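Local coordinates for protein AAC3-I (Uncultured bacterium, PDB 5HMN) that probably acetylates aminoglycoside antibiotics with acetyl-coenzyme A as donor, as a GNAT-fold N-acetyltransferase, and so would confer antibiotic resistance, at residues G67-Y72 with Y87-A92. Sequence-based numbering, arbitrary orientation. Where two conformers were deposited one is given.
Sequences GGLAAY and YDLAVA. With COA (coenzyme A), chain J.
G68 and A90 form a hydrogen-bonded pair in the antiparallel hairpin of strands 64-75 and 82-91, at the heart of the GNAT fold; the two short axes run at 175° to each other. Each residue donates to the other: G68 N reaches A90 O at 2.9 Å, and A90 N returns to G68 O. A70 N likewise bonds D88 O. The regular ladder then gives way to a classic beta bulge, for Y87 and D88 both face A70. The evidence is that A70 O accepts twice, from Y87 N at 2.9 Å and from D88 N at a longer 3.3 Å.

Apolar contacts are few. On the face covered by helix 100-115, L69 CG stands anti to its backbone N (chi1 175°) and carries CD1 to L89 CD1, a contact of the one L89 conformer given and doubtful for the other. Beyond the bulge, Y87 CB abuts the edge of the Y72 ring, 3.9 Å from Y72 CE1. Both tyrosine hydroxyls hydrogen-bond to the second subunit, Y72 OH to the K75 carbonyl and Y87 OH to E83, whereas D88 OD2 pairs with Y35 OH in its own chain.

The edge of strand 82-91 turned from G67-Y72 takes up the pantetheine arm of coenzyme A much as it would an added strand. COA N4P donates to L89 O at 2.7 Å, and V91 N donates to COA O9P at 2.8 Å, with a nearly straight N-H...O angle of 170°.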
loop_
_atom_site.group_PDB
_atom_site.type_symbol
_atom_site.label_atom_id
_atom_site.label_comp_id
_atom_site.label_asym_id
_atom_site.label_seq_id
_atom_site.Cartn_x
_atom_site.Cartn_y
_atom_site.Cartn_z
ATOM N N GLY C 67 13.628 -15.979 -7.820
ATOM C CA GLY C 67 13.159 -14.619 -7.624
ATOM C C GLY C 67 11.670 -14.577 -7.381
ATOM O O GLY C 67 10.983 -15.587 -7.520
ATOM N N GLY C 68 11.156 -13.398 -7.041
ATOM C CA GLY C 68 9.737 -13.264 -6.807
ATOM C C GLY C 68 9.267 -11.857 -6.499
ATOM O O GLY C 68 10.066 -10.931 -6.333
ATOM N N LEU C 69 7.950 -11.713 -6.407
ATOM C CA LEU C 69 7.306 -10.422 -6.236
ATOM C C LEU C 69 6.054 -10.571 -5.378
ATOM O O LEU C 69 5.270 -11.505 -5.569
ATOM C CB LEU C 69 6.958 -9.830 -7.611
ATOM C CG LEU C 69 6.161 -8.534 -7.728
ATOM C CD1 LEU C 69 6.608 -7.781 -8.973
ATOM C CD2 LEU C 69 4.663 -8.814 -7.788
ATOM N N ALA C 70 5.884 -9.659 -4.424
ATOM C CA ALA C 70 4.661 -9.582 -3.629
ATOM C C ALA C 70 4.010 -8.216 -3.823
ATOM O O ALA C 70 4.674 -7.185 -3.699
ATOM C CB ALA C 70 4.959 -9.826 -2.160
ATOM N N ALA C 71 2.715 -8.207 -4.128
ATOM C CA ALA C 71 2.025 -6.955 -4.422
ATOM C C ALA C 71 0.599 -6.942 -3.877
ATOM O O ALA C 71 0.004 -7.992 -3.636
ATOM C CB ALA C 71 2.014 -6.702 -5.921
ATOM N N TYR C 72 0.062 -5.742 -3.699
ATOM C CA TYR C 72 -1.295 -5.562 -3.189
ATOM C C TYR C 72 -2.105 -4.720 -4.161
ATOM O O TYR C 72 -1.670 -3.643 -4.569
ATOM C CB TYR C 72 -1.273 -4.896 -1.810
ATOM C CG TYR C 72 -0.596 -5.706 -0.720
ATOM C CD1 TYR C 72 0.773 -5.627 -0.517
ATOM C CD2 TYR C 72 -1.336 -6.534 0.118
ATOM C CE1 TYR C 72 1.394 -6.366 0.482
ATOM C CE2 TYR C 72 -0.726 -7.271 1.118
ATOM C CZ TYR C 72 0.638 -7.184 1.293
ATOM O OH TYR C 72 1.249 -7.915 2.289
ATOM N N TYR C 87 5.091 -4.424 -3.088
ATOM C CA TYR C 87 5.681 -4.306 -1.768
ATOM C C TYR C 87 7.131 -4.774 -1.772
ATOM O O TYR C 87 8.020 -4.012 -1.413
ATOM C CB TYR C 87 4.883 -5.093 -0.727
ATOM C CG TYR C 87 5.266 -4.717 0.690
ATOM C CD1 TYR C 87 4.574 -3.728 1.380
ATOM C CD2 TYR C 87 6.344 -5.327 1.325
ATOM C CE1 TYR C 87 4.937 -3.372 2.672
ATOM C CE2 TYR C 87 6.710 -4.980 2.609
ATOM C CZ TYR C 87 6.008 -4.004 3.281
ATOM O OH TYR C 87 6.383 -3.660 4.562
ATOM N N ASP C 88 7.356 -6.027 -2.166
ATOM C CA ASP C 88 8.697 -6.610 -2.209
ATOM C C ASP C 88 8.989 -7.205 -3.588
ATOM O O ASP C 88 8.121 -7.819 -4.201
ATOM C CB ASP C 88 8.864 -7.706 -1.143
ATOM C CG ASP C 88 9.117 -7.157 0.261
ATOM O OD1 ASP C 88 9.699 -6.077 0.409
ATOM O OD2 ASP C 88 8.750 -7.825 1.247
ATOM N N LEU C 89 10.218 -7.022 -4.055
ATOM C CA LEU C 89 10.665 -7.571 -5.331
ATOM C C LEU C 89 12.135 -7.944 -5.219
ATOM O O LEU C 89 12.965 -7.112 -4.858
ATOM C CB LEU C 89 10.454 -6.565 -6.467
ATOM C CG LEU C 89 11.037 -6.931 -7.837
ATOM C CD1 LEU C 89 10.373 -8.173 -8.395
ATOM C CD2 LEU C 89 10.890 -5.768 -8.807
ATOM N N ALA C 90 12.463 -9.197 -5.523
ATOM C CA ALA C 90 13.841 -9.658 -5.371
ATOM C C ALA C 90 14.217 -10.767 -6.340
ATOM O O ALA C 90 13.394 -11.611 -6.695
ATOM C CB ALA C 90 14.077 -10.126 -3.947
ATOM N N VAL C 91 15.479 -10.752 -6.747
ATOM C CA VAL C 91 16.062 -11.792 -7.578
ATOM C C VAL C 91 17.356 -12.277 -6.922
ATOM O O VAL C 91 18.154 -11.466 -6.436
ATOM C CB VAL C 91 16.347 -11.284 -9.010
ATOM C CG1 VAL C 91 17.109 -12.329 -9.817
ATOM C CG2 VAL C 91 15.044 -10.905 -9.712
ATOM N N ALA C 92 17.553 -13.591 -6.895
ATOM C CA ALA C 92 18.754 -14.181 -6.308
ATOM C C ALA C 92 20.013 -13.625 -6.958
ATOM O O ALA C 92 20.064 -13.425 -8.174
ATOM C CB ALA C 92 18.723 -15.708 -6.427
HETATM N N1A COA J . 23.043 -1.792 -12.214
HETATM C C2A COA J . 22.584 -1.006 -13.224
HETATM N N3A COA J . 21.442 -1.249 -13.879
HETATM C C4A COA J . 20.723 -2.315 -13.505
HETATM C C5A COA J . 21.156 -3.115 -12.521
HETATM C C6A COA J . 22.330 -2.855 -11.875
HETATM N N6A COA J . 23.026 -3.485 -10.814
HETATM N N7A COA J . 20.271 -4.083 -12.371
HETATM C C8A COA J . 19.297 -3.907 -13.276
HETATM N N9A COA J . 19.586 -2.808 -13.968
HETATM C C1B COA J . 18.855 -2.249 -14.984
HETATM C C2B COA J . 19.372 -2.462 -16.168
HETATM O O2B COA J . 18.925 -1.414 -17.057
HETATM C C3B COA J . 18.717 -3.741 -16.651
HETATM O O3B COA J . 18.691 -3.873 -17.955
HETATM P P3B COA J . 19.940 -4.343 -18.782
HETATM O O7A COA J . 19.452 -4.621 -20.134
HETATM O O8A COA J . 20.904 -3.255 -18.840
HETATM O O9A COA J . 20.642 -5.527 -18.219
HETATM C C4B COA J . 17.267 -3.529 -16.060
HETATM O O4B COA J . 17.372 -2.874 -14.962
HETATM C C5B COA J . 16.604 -4.891 -15.770
HETATM O O5B COA J . 17.432 -5.769 -15.060
HETATM P P1A COA J . 16.861 -7.116 -14.555
HETATM O O1A COA J . 17.782 -8.139 -14.940
HETATM O O2A COA J . 15.585 -7.348 -15.142
HETATM O O3A COA J . 16.908 -7.054 -13.037
HETATM P P2A COA J . 17.232 -8.211 -12.078
HETATM O O4A COA J . 16.590 -9.387 -12.505
HETATM O O5A COA J . 18.632 -8.367 -12.002
HETATM O O6A COA J . 16.870 -7.786 -10.636
HETATM C CBP COA J . 16.693 -6.487 -8.679
HETATM C CCP COA J . 16.927 -6.495 -10.200
HETATM C CDP COA J . 15.356 -7.121 -8.348
HETATM C CEP COA J . 16.653 -5.037 -8.163
HETATM C CAP COA J . 17.828 -7.239 -8.043
HETATM O OAP COA J . 18.944 -6.469 -8.163
HETATM C C9P COA J . 17.613 -7.498 -6.583
HETATM O O9P COA J . 16.994 -8.418 -6.214
HETATM N N8P COA J . 18.187 -6.662 -5.604
HETATM C C7P COA J . 18.049 -6.886 -4.226
HETATM C C6P COA J . 16.715 -6.458 -3.588
HETATM C C5P COA J . 16.086 -5.127 -4.064
HETATM O O5P COA J . 16.739 -4.118 -4.197
HETATM N N4P COA J . 14.676 -5.148 -4.317
HETATM C C3P COA J . 13.907 -4.034 -4.762
HETATM C C2P COA J . 12.617 -3.849 -3.921
HETATM S S1P COA J . 11.576 -2.616 -4.688
#